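Local coordinates for GH62 hydrolase (Scytalidium thermophilum, PDB 4PVA), which probably removes alpha-L-arabinofuranose side groups from arabinoxylan during breakdown of plant cell-wall material, at residues A43-P48 / N331-L337; Y57-A61 / I131-W137; E141-P145 / F200-S205. One frame throughout, in Å; residues are numbered along the deposited sequence.

Interaction 1 (A43-P48 / N331-L337); sequences AGIKDP and NALPWRL. With PO4 (phosphate ion), chain F.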
loop_
_atom_site.group_PDB
_atom_site.type_symbol
_atom_site.label_atom_id
_atom_site.label_comp_id
_atom_site.label_asym_id
_atom_site.label_seq_id
_atom_site.Cartn_x
_atom_site.Cartn_y
_atom_site.Cartn_z
ATOM N N ALA A 43 -17.698 -2.752 -8.561
ATOM C CA ALA A 43 -17.153 -2.359 -9.861
ATOM C C ALA A 43 -15.655 -2.694 -9.969
ATOM O O ALA A 43 -15.177 -3.156 -11.009
ATOM C CB ALA A 43 -17.406 -0.887 -10.141
ATOM N N GLY A 44 -14.875 -2.357 -8.928
ATOM C CA GLY A 44 -13.431 -2.517 -8.926
ATOM C C GLY A 44 -12.945 -3.243 -7.695
ATOM O O GLY A 44 -13.474 -3.051 -6.601
ATOM N N ILE A 45 -11.901 -4.055 -7.885
ATOM C CA ILE A 45 -11.104 -4.574 -6.775
ATOM C C ILE A 45 -9.779 -3.853 -6.822
ATOM O O ILE A 45 -9.115 -3.795 -7.850
ATOM C CB ILE A 45 -10.912 -6.107 -6.852
ATOM C CG1 ILE A 45 -12.288 -6.817 -6.903
ATOM C CG2 ILE A 45 -10.153 -6.613 -5.647
ATOM C CD1 ILE A 45 -13.086 -6.690 -5.643
ATOM N N LYS A 46 -9.416 -3.292 -5.661
ATOM C CA LYS A 46 -8.432 -2.241 -5.588
ATOM C C LYS A 46 -7.432 -2.416 -4.457
ATOM O O LYS A 46 -7.675 -3.110 -3.477
ATOM C CB LYS A 46 -9.110 -0.892 -5.390
ATOM C CG LYS A 46 -9.998 -0.486 -6.545
ATOM C CD LYS A 46 -10.543 0.921 -6.403
ATOM C CE LYS A 46 -9.502 1.978 -6.683
ATOM N NZ LYS A 46 -10.083 3.324 -6.546
ATOM N N ASP A 47 -6.298 -1.746 -4.613
ATOM C CA ASP A 47 -5.367 -1.423 -3.535
ATOM C C ASP A 47 -5.054 -2.600 -2.623
ATOM O O ASP A 47 -5.414 -2.619 -1.450
ATOM C CB ASP A 47 -5.774 -0.145 -2.804
ATOM C CG ASP A 47 -7.097 -0.183 -2.143
ATOM O OD1 ASP A 47 -7.349 -1.122 -1.335
ATOM O OD2 ASP A 47 -7.908 0.782 -2.358
ATOM N N PRO A 48 -4.318 -3.593 -3.145
ATOM C CA PRO A 48 -4.055 -4.798 -2.352
ATOM C C PRO A 48 -2.902 -4.643 -1.372
ATOM O O PRO A 48 -1.944 -3.900 -1.618
ATOM C CB PRO A 48 -3.690 -5.818 -3.434
ATOM C CG PRO A 48 -3.011 -4.991 -4.469
ATOM C CD PRO A 48 -3.782 -3.706 -4.507
ATOM N N ASN A 331 -15.365 6.055 -9.124
ATOM C CA ASN A 331 -15.500 4.925 -8.223
ATOM C C ASN A 331 -16.153 3.701 -8.841
ATOM O O ASN A 331 -16.169 2.646 -8.234
ATOM C CB ASN A 331 -16.200 5.353 -6.960
ATOM C CG ASN A 331 -15.345 6.285 -6.138
ATOM O OD1 ASN A 331 -14.111 6.122 -6.005
ATOM N ND2 ASN A 331 -15.989 7.255 -5.567
ATOM N N ALA A 332 -16.603 3.829 -10.083
ATOM C CA ALA A 332 -17.130 2.712 -10.868
ATOM C C ALA A 332 -16.096 2.144 -11.865
ATOM O O ALA A 332 -16.400 1.255 -12.661
ATOM C CB ALA A 332 -18.395 3.144 -11.605
ATOM N N LEU A 333 -14.864 2.625 -11.829
ATOM C CA LEU A 333 -13.854 2.107 -12.744
ATOM C C LEU A 333 -13.635 0.630 -12.525
ATOM O O LEU A 333 -13.593 0.182 -11.396
ATOM C CB LEU A 333 -12.537 2.840 -12.558
ATOM C CG LEU A 333 -12.410 4.197 -13.229
ATOM C CD1 LEU A 333 -11.163 4.922 -12.723
ATOM C CD2 LEU A 333 -12.383 4.085 -14.746
ATOM N N PRO A 334 -13.461 -0.130 -13.617
ATOM C CA PRO A 334 -13.326 -1.581 -13.493
ATOM C C PRO A 334 -11.867 -2.012 -13.188
ATOM O O PRO A 334 -11.214 -2.720 -13.946
ATOM C CB PRO A 334 -13.794 -2.078 -14.854
ATOM C CG PRO A 334 -13.409 -0.989 -15.784
ATOM C CD PRO A 334 -13.652 0.281 -15.010
ATOM N N TRP A 335 -11.378 -1.599 -12.041
ATOM C CA TRP A 335 -10.061 -2.022 -11.570
ATOM C C TRP A 335 -10.040 -3.514 -11.310
ATOM O O TRP A 335 -11.019 -4.098 -10.819
ATOM C CB TRP A 335 -9.647 -1.295 -10.287
ATOM C CG TRP A 335 -9.502 0.174 -10.384
ATOM C CD1 TRP A 335 -10.422 1.112 -10.024
ATOM C CD2 TRP A 335 -8.340 0.915 -10.833
ATOM N NE1 TRP A 335 -9.921 2.390 -10.241
ATOM C CE2 TRP A 335 -8.642 2.282 -10.719
ATOM C CE3 TRP A 335 -7.084 0.549 -11.322
ATOM C CZ2 TRP A 335 -7.728 3.287 -11.053
ATOM C CZ3 TRP A 335 -6.194 1.542 -11.662
ATOM C CH2 TRP A 335 -6.520 2.887 -11.532
ATOM N N ARG A 336 -8.927 -4.140 -11.657
ATOM C CA ARG A 336 -8.671 -5.525 -11.347
ATOM C C ARG A 336 -7.281 -5.616 -10.712
ATOM O O ARG A 336 -6.446 -4.743 -10.943
ATOM C CB ARG A 336 -8.673 -6.392 -12.637
ATOM C CG ARG A 336 -9.773 -6.069 -13.667
ATOM C CD ARG A 336 -11.024 -6.532 -13.105
ATOM N NE ARG A 336 -12.183 -6.301 -13.969
ATOM C CZ ARG A 336 -13.223 -5.572 -13.602
ATOM N NH1 ARG A 336 -13.227 -4.918 -12.450
ATOM N NH2 ARG A 336 -14.306 -5.546 -14.401
ATOM N N LEU A 337 -7.002 -6.648 -9.934
ATOM C CA LEU A 337 -5.646 -6.876 -9.417
ATOM C C LEU A 337 -4.802 -7.673 -10.388
ATOM O O LEU A 337 -5.288 -8.628 -10.996
ATOM C CB LEU A 337 -5.648 -7.618 -8.090
ATOM C CG LEU A 337 -6.556 -7.043 -7.005
ATOM C CD1 LEU A 337 -6.417 -7.855 -5.735
ATOM C CD2 LEU A 337 -6.251 -5.570 -6.740
HETATM P P PO4 F . -6.863 5.113 -5.974
HETATM O O1 PO4 F . -5.768 5.255 -7.058
HETATM O O2 PO4 F . -6.729 6.304 -5.000
HETATM O O3 PO4 F . -8.193 5.255 -6.678
HETATM O O4 PO4 F . -6.702 3.839 -5.292
HETATM O O HOH W 1 -16.617 -4.099 -13.220
HETATM O O HOH W 2 -12.092 3.541 -8.616
#

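Interaction 2 (Y57-A61 / I131-W137); sequences YHVFA and INDPSKW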
loop_
_atom_site.group_PDB
_atom_site.type_symbol
_atom_site.label_atom_id
_atom_site.label_comp_id
_atom_site.label_asym_id
_atom_site.label_seq_id
_atom_site.Cartn_x
_atom_site.Cartn_y
_atom_site.Cartn_z
ATOM N N TYR A 57 -0.879 -17.304 0.027
ATOM C CA TYR A 57 -0.997 -15.836 -0.141
ATOM C C TYR A 57 -2.262 -15.340 0.533
ATOM O O TYR A 57 -3.343 -15.868 0.297
ATOM C CB TYR A 57 -1.045 -15.465 -1.619
ATOM C CG TYR A 57 0.167 -15.873 -2.382
ATOM C CD1 TYR A 57 1.279 -15.049 -2.463
ATOM C CD2 TYR A 57 0.234 -17.119 -3.037
ATOM C CE1 TYR A 57 2.404 -15.452 -3.178
ATOM C CE2 TYR A 57 1.341 -17.481 -3.758
ATOM C CZ TYR A 57 2.404 -16.682 -3.792
ATOM O OH TYR A 57 3.489 -17.118 -4.546
ATOM N N HIS A 58 -2.075 -14.346 1.395
ATOM C CA HIS A 58 -3.150 -13.707 2.130
ATOM C C HIS A 58 -3.266 -12.271 1.630
ATOM O O HIS A 58 -2.311 -11.533 1.731
ATOM C CB HIS A 58 -2.821 -13.680 3.609
ATOM C CG HIS A 58 -2.708 -15.039 4.225
ATOM N ND1 HIS A 58 -3.784 -15.686 4.777
ATOM C CD2 HIS A 58 -1.645 -15.867 4.366
ATOM C CE1 HIS A 58 -3.394 -16.860 5.237
ATOM N NE2 HIS A 58 -2.106 -16.997 5.007
ATOM N N VAL A 59 -4.418 -11.931 1.071
ATOM C CA VAL A 59 -4.630 -10.634 0.448
ATOM C C VAL A 59 -5.796 -9.894 1.083
ATOM O O VAL A 59 -6.842 -10.470 1.356
ATOM C CB VAL A 59 -4.874 -10.772 -1.069
ATOM C CG1 VAL A 59 -5.040 -9.401 -1.728
ATOM C CG2 VAL A 59 -3.728 -11.533 -1.718
ATOM N N PHE A 60 -5.591 -8.597 1.337
ATOM C CA PHE A 60 -6.674 -7.683 1.685
ATOM C C PHE A 60 -6.741 -6.661 0.577
ATOM O O PHE A 60 -5.704 -6.197 0.086
ATOM C CB PHE A 60 -6.437 -6.995 3.034
ATOM C CG PHE A 60 -6.294 -7.960 4.201
ATOM C CD1 PHE A 60 -5.116 -8.687 4.372
ATOM C CD2 PHE A 60 -7.325 -8.155 5.093
ATOM C CE1 PHE A 60 -4.979 -9.589 5.410
ATOM C CE2 PHE A 60 -7.174 -9.032 6.154
ATOM C CZ PHE A 60 -6.000 -9.736 6.296
ATOM N N ALA A 61 -7.934 -6.311 0.141
ATOM C CA ALA A 61 -8.166 -5.362 -0.928
ATOM C C ALA A 61 -9.429 -4.566 -0.659
ATOM O O ALA A 61 -10.235 -4.950 0.208
ATOM C CB ALA A 61 -8.272 -6.079 -2.278
ATOM N N ILE A 131 -4.429 -14.382 11.121
ATOM C CA ILE A 131 -4.738 -13.892 9.782
ATOM C C ILE A 131 -5.687 -14.814 9.035
ATOM O O ILE A 131 -6.392 -14.390 8.147
ATOM C CB ILE A 131 -3.449 -13.656 8.982
ATOM C CG1 ILE A 131 -3.696 -12.749 7.770
ATOM C CG2 ILE A 131 -2.791 -14.959 8.580
ATOM C CD1 ILE A 131 -2.399 -12.306 7.097
ATOM N N ASN A 132 -5.749 -16.077 9.436
ATOM C CA ASN A 132 -6.635 -17.026 8.795
ATOM C C ASN A 132 -8.100 -16.918 9.241
ATOM O O ASN A 132 -8.959 -17.632 8.699
ATOM C CB ASN A 132 -6.151 -18.450 9.093
ATOM C CG ASN A 132 -4.828 -18.748 8.441
ATOM O OD1 ASN A 132 -4.769 -18.947 7.231
ATOM N ND2 ASN A 132 -3.767 -18.803 9.237
ATOM N N ASP A 133 -8.382 -16.074 10.236
ATOM C CA ASP A 133 -9.717 -15.931 10.809
ATOM C C ASP A 133 -10.291 -14.540 10.539
ATOM O O ASP A 133 -10.319 -13.689 11.425
ATOM C CB ASP A 133 -9.662 -16.143 12.325
ATOM C CG ASP A 133 -9.071 -17.492 12.723
ATOM O OD1 ASP A 133 -9.050 -18.435 11.886
ATOM O OD2 ASP A 133 -8.632 -17.596 13.897
ATOM N N PRO A 134 -10.758 -14.290 9.314
ATOM C CA PRO A 134 -11.151 -12.932 8.931
ATOM C C PRO A 134 -12.359 -12.380 9.675
ATOM O O PRO A 134 -12.565 -11.187 9.719
ATOM C CB PRO A 134 -11.432 -13.058 7.430
ATOM C CG PRO A 134 -11.726 -14.510 7.218
ATOM C CD PRO A 134 -10.803 -15.207 8.159
ATOM N N SER A 135 -13.174 -13.238 10.286
ATOM C CA SER A 135 -14.364 -12.794 10.994
ATOM C C SER A 135 -14.009 -12.073 12.290
ATOM O O SER A 135 -14.887 -11.469 12.890
ATOM C CB SER A 135 -15.295 -14.002 11.294
ATOM O OG SER A 135 -14.693 -14.814 12.288
ATOM N N LYS A 136 -12.744 -12.133 12.731
ATOM C CA LYS A 136 -12.326 -11.570 14.017
ATOM C C LYS A 136 -11.701 -10.176 13.965
ATOM O O LYS A 136 -11.347 -9.652 15.006
ATOM C CB LYS A 136 -11.378 -12.524 14.745
ATOM C CG LYS A 136 -11.969 -13.915 14.966
ATOM C CD LYS A 136 -13.355 -13.870 15.617
ATOM C CE LYS A 136 -14.011 -15.247 15.728
ATOM N NZ LYS A 136 -15.483 -15.176 15.454
ATOM N N TRP A 137 -11.568 -9.583 12.780
ATOM C CA TRP A 137 -10.976 -8.256 12.696
ATOM C C TRP A 137 -11.810 -7.236 13.480
ATOM O O TRP A 137 -13.030 -7.128 13.300
ATOM C CB TRP A 137 -10.831 -7.841 11.231
ATOM C CG TRP A 137 -9.678 -8.515 10.548
ATOM C CD1 TRP A 137 -9.740 -9.575 9.687
ATOM C CD2 TRP A 137 -8.290 -8.194 10.692
ATOM N NE1 TRP A 137 -8.481 -9.925 9.292
ATOM C CE2 TRP A 137 -7.577 -9.099 9.896
ATOM C CE3 TRP A 137 -7.582 -7.247 11.432
ATOM C CZ2 TRP A 137 -6.195 -9.074 9.815
ATOM C CZ3 TRP A 137 -6.200 -7.224 11.346
ATOM C CH2 TRP A 137 -5.529 -8.123 10.525
#

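Interaction 3 (E141-P145 / F200-S205); sequences EVFYP and FPRGMS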
loop_
_atom_site.group_PDB
_atom_site.type_symbol
_atom_site.label_atom_id
_atom_site.label_comp_id
_atom_site.label_asym_id
_atom_site.label_seq_id
_atom_site.Cartn_x
_atom_site.Cartn_y
_atom_site.Cartn_z
ATOM N N GLU A 141 -10.153 1.538 15.243
ATOM C CA GLU A 141 -9.684 2.563 16.176
ATOM C C GLU A 141 -8.693 3.444 15.446
ATOM O O GLU A 141 -8.025 2.991 14.531
ATOM C CB GLU A 141 -9.029 1.923 17.387
ATOM C CG GLU A 141 -10.040 1.433 18.405
ATOM C CD GLU A 141 -10.678 2.601 19.133
ATOM O OE1 GLU A 141 -10.010 3.151 20.010
ATOM O OE2 GLU A 141 -11.799 3.003 18.793
ATOM N N VAL A 142 -8.601 4.701 15.828
ATOM C CA VAL A 142 -7.851 5.691 15.049
ATOM C C VAL A 142 -6.514 6.035 15.686
ATOM O O VAL A 142 -6.334 5.972 16.915
ATOM C CB VAL A 142 -8.675 6.949 14.760
ATOM C CG1 VAL A 142 -9.903 6.557 13.952
ATOM C CG2 VAL A 142 -9.024 7.712 16.025
ATOM N N PHE A 143 -5.540 6.371 14.845
ATOM C CA PHE A 143 -4.229 6.797 15.306
ATOM C C PHE A 143 -4.220 8.220 15.856
ATOM O O PHE A 143 -3.295 8.560 16.591
ATOM C CB PHE A 143 -3.165 6.677 14.186
ATOM C CG PHE A 143 -2.772 5.269 13.862
ATOM C CD1 PHE A 143 -1.902 4.586 14.666
ATOM C CD2 PHE A 143 -3.238 4.629 12.704
ATOM C CE1 PHE A 143 -1.497 3.316 14.369
ATOM C CE2 PHE A 143 -2.850 3.351 12.408
ATOM C CZ PHE A 143 -1.975 2.687 13.230
ATOM N N TYR A 144 -5.146 9.057 15.416
ATOM C CA TYR A 144 -5.227 10.459 15.815
ATOM C C TYR A 144 -6.553 10.667 16.519
ATOM O O TYR A 144 -7.547 10.957 15.884
ATOM C CB TYR A 144 -5.081 11.399 14.625
ATOM C CG TYR A 144 -3.777 11.210 13.843
ATOM C CD1 TYR A 144 -2.610 11.868 14.220
ATOM C CD2 TYR A 144 -3.730 10.392 12.720
ATOM C CE1 TYR A 144 -1.446 11.737 13.485
ATOM C CE2 TYR A 144 -2.567 10.238 11.980
ATOM C CZ TYR A 144 -1.440 10.932 12.368
ATOM O OH TYR A 144 -0.299 10.834 11.579
ATOM N N PRO A 145 -6.582 10.460 17.853
ATOM C CA PRO A 145 -7.859 10.460 18.597
ATOM C C PRO A 145 -8.691 11.734 18.456
ATOM O O PRO A 145 -9.925 11.669 18.578
ATOM C CB PRO A 145 -7.413 10.250 20.036
ATOM C CG PRO A 145 -6.107 9.588 19.951
ATOM C CD PRO A 145 -5.444 10.160 18.735
ATOM N N PHE A 200 3.249 2.119 20.544
ATOM C CA PHE A 200 2.432 1.787 19.376
ATOM C C PHE A 200 1.254 0.905 19.768
ATOM O O PHE A 200 1.488 -0.084 20.441
ATOM C CB PHE A 200 3.298 1.079 18.345
ATOM C CG PHE A 200 2.570 0.769 17.075
ATOM C CD1 PHE A 200 2.553 1.734 16.033
ATOM C CD2 PHE A 200 1.840 -0.399 16.926
ATOM C CE1 PHE A 200 1.829 1.485 14.877
ATOM C CE2 PHE A 200 1.134 -0.644 15.760
ATOM C CZ PHE A 200 1.132 0.309 14.751
ATOM N N PRO A 201 0.044 1.191 19.310
ATOM C CA PRO A 201 -0.353 2.200 18.311
ATOM C C PRO A 201 -0.637 3.578 18.850
ATOM O O PRO A 201 -1.068 4.440 18.083
ATOM C CB PRO A 201 -1.625 1.605 17.715
ATOM C CG PRO A 201 -2.210 0.823 18.884
ATOM C CD PRO A 201 -1.050 0.243 19.594
ATOM N N ARG A 202 -0.445 3.804 20.159
ATOM C CA ARG A 202 -0.711 5.099 20.761
ATOM C C ARG A 202 0.431 6.088 20.570
ATOM O O ARG A 202 1.547 5.664 20.352
ATOM C CB ARG A 202 -0.999 4.966 22.279
ATOM C CG ARG A 202 -2.136 4.031 22.592
ATOM C CD ARG A 202 -2.300 3.936 24.117
ATOM N NE ARG A 202 -3.227 2.918 24.527
ATOM C CZ ARG A 202 -4.548 3.051 24.449
ATOM N NH1 ARG A 202 -5.088 4.190 24.026
ATOM N NH2 ARG A 202 -5.320 2.043 24.855
ATOM N N GLY A 203 0.130 7.371 20.691
ATOM C CA GLY A 203 1.113 8.412 20.802
ATOM C C GLY A 203 1.641 8.981 19.505
ATOM O O GLY A 203 2.626 9.690 19.534
HETATM N N MSE A 204 0.975 8.744 18.371
HETATM C CA MSE A 204 1.467 9.322 17.089
HETATM C C MSE A 204 1.542 10.830 17.185
HETATM O O MSE A 204 0.604 11.494 17.600
HETATM C CB MSE A 204 0.584 8.924 15.889
HETATM C CG MSE A 204 0.731 7.482 15.483
HETATM SE SE MSE A 204 2.516 7.195 14.718
HETATM C CE MSE A 204 2.351 5.268 14.427
ATOM N N SER A 205 2.684 11.377 16.834
ATOM C CA SER A 205 2.964 12.794 16.900
ATOM C C SER A 205 2.186 13.609 15.861
ATOM O O SER A 205 1.591 13.055 14.926
ATOM C CB SER A 205 4.451 13.004 16.623
ATOM O OG SER A 205 4.771 12.521 15.316
HETATM O O HOH W 3 -4.245 4.930 18.765
HETATM O O HOH W 4 -1.419 7.149 17.968
HETATM O O HOH W 5 -2.013 10.611 18.168
#

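Interaction 1 (A43-P48 / N331-L337)
With CG set opposite the carbonyl carbon (chi1 -64°) and one bend at chi3 (75°), K46 lays its aliphatic chain across the indole of W335, while a bend at chi2 folds R336 back toward A43. K46 CE sits over the face of the W335 five-membered ring, 3.8 Å from its centroid, in a CH-pi contact. Lysine suits this place because its methylenes can cover the ring while the amine passes beyond it. There K46 NZ donates to phosphate O3 at 2.7 Å, is hydrogen-bonded to Y69 OH, and shares a water with W335 NE1, whose own bond to it is weak.

At the other end, R336 NH1 donates to A43 O (3.0 Å), which lies in the guanidinium plane, and to W335 O (2.9 Å). I45 N reaches W335 O from the opposite face of that carbonyl, at 3.1 Å, so two donors grip one oxygen. G44, lacking a side chain, lets its CA come to 3.4 Å from W335 O and leaves room for L333 O. Branched L337 packs its CG 3.9 Å from I45 CG2 and its CD2 against P48 CD. A43 and G44 both face A64, a classic beta bulge at the start of the edge strand 44-53, where the first blade of the five-bladed propeller meets the blade containing 336-341.

Interaction 2 (Y57-A61 / I131-W137)
Strand 57-61 and the loop 131-137 keep their backbones well apart, with 7.8 Å between the CA atoms of H58 and I131 and no hydrogen bond across, so side chains bridge the space. H58 and F60 both point toward the loop, and I131 reaches both of them. Its CG1 stands opposite the backbone N (chi1 -162°), which leaves CG2 between the backbone N and the carbonyl carbon. I131 CG2 therefore lies over one face of the H58 imidazole, 4.0 Å from the centroid and 15° off the ring normal, a CH-pi contact. The extended branch carries I131 CD1 on to H58 CB at 3.8 Å, and I131 CG1 faces the rim of F60. A beta-branched residue, with a short and a longer arm, can meet both rings.

N132 OD1 approaches the imidazole differently, in its plane, 3.2 Å from H58 CE1, a carbon that the neighbouring nitrogens probably polarise. H58 ND1 is hydrogen-bonded to Y73, which helps fix the ring's rotation. F60 meets W137 with the two ring planes at 90°: W137 NE1 lies in the F60 plane, 3.5 Å from F60 CE2, and F60 CZ is 3.6 Å from W137 CZ2. W114, against I131 and W137, and L116, against F60 and W137, extend this cluster. Large flat residues suit the place because they bridge separated backbones. This is the seam between neighbouring blades of a five-bladed beta-propeller, that of strands 44-53 to 88-89 and that of strands 101-108 to 141-142.

Interaction 3 (E141-P145 / F200-S205)
F143 and the turn around P201 make the first shell. F143 touches through CE1 and CD1: F143 CE1 is 3.8 Å from both F200 CE1 and P201 CB, and P201 O lies at the ring edge, 3.5 Å from F143 CD1. The two phenylalanine rings meet obliquely, their planes 48° apart. The F143 ring is wide enough to meet F200, P201 and M204 together. M204, a selenomethionine whose flexible, unbranched chain can lie beside that ring, points the same way, its CG 4.0 Å from F143 CD1; a bend at chi2 (-69°) swings its SE and CE toward the F200 ring. Y144 receives S205 O at its ring edge, 3.6 Å from Y144 CE1.

No direct hydrogen bond crosses; three waters instead link carbonyls of the two segments. One donates to F143 O and P201 O, each at 2.7 Å, and accepts from M204 N; a second joins F143 O to M204 O, a third V142 O to P201 O. The contact thus joins the second and third blades of the propeller, through the end of one and the loop 200-205 of the other.

Further out, the cis peptide before P201 makes the turn in which P201 CB sits over the centre of the F200 ring, a flat surface suited to a proline. F200 stacks on F108, L181 lies against F143, Y144 and M204, and S193 OG is hydrogen-bonded to both Y144 OH and S205 O.

In the fold
Interactions 1 and 2 share the first blade: strands 44-53 and 56-65 are neighbours in its sheet, and K46 O lies 3.3 Å from A61 CB, although the contact centres are 19 Å apart. Interaction 3 lies one seam further round, its centre 23 Å from that of interaction 2, and its segment 141-145 follows closely on 131-137 in sequence. Between interactions 1 and 3 the nearest atoms are about 15 Å apart. Of the three, interaction 1 holds the phosphate, probably from the crystallisation liquor, which Y330, H295, R251 and Q320 also bind; this anion-binding pocket is consistent with the substrate site expected near the propeller axis.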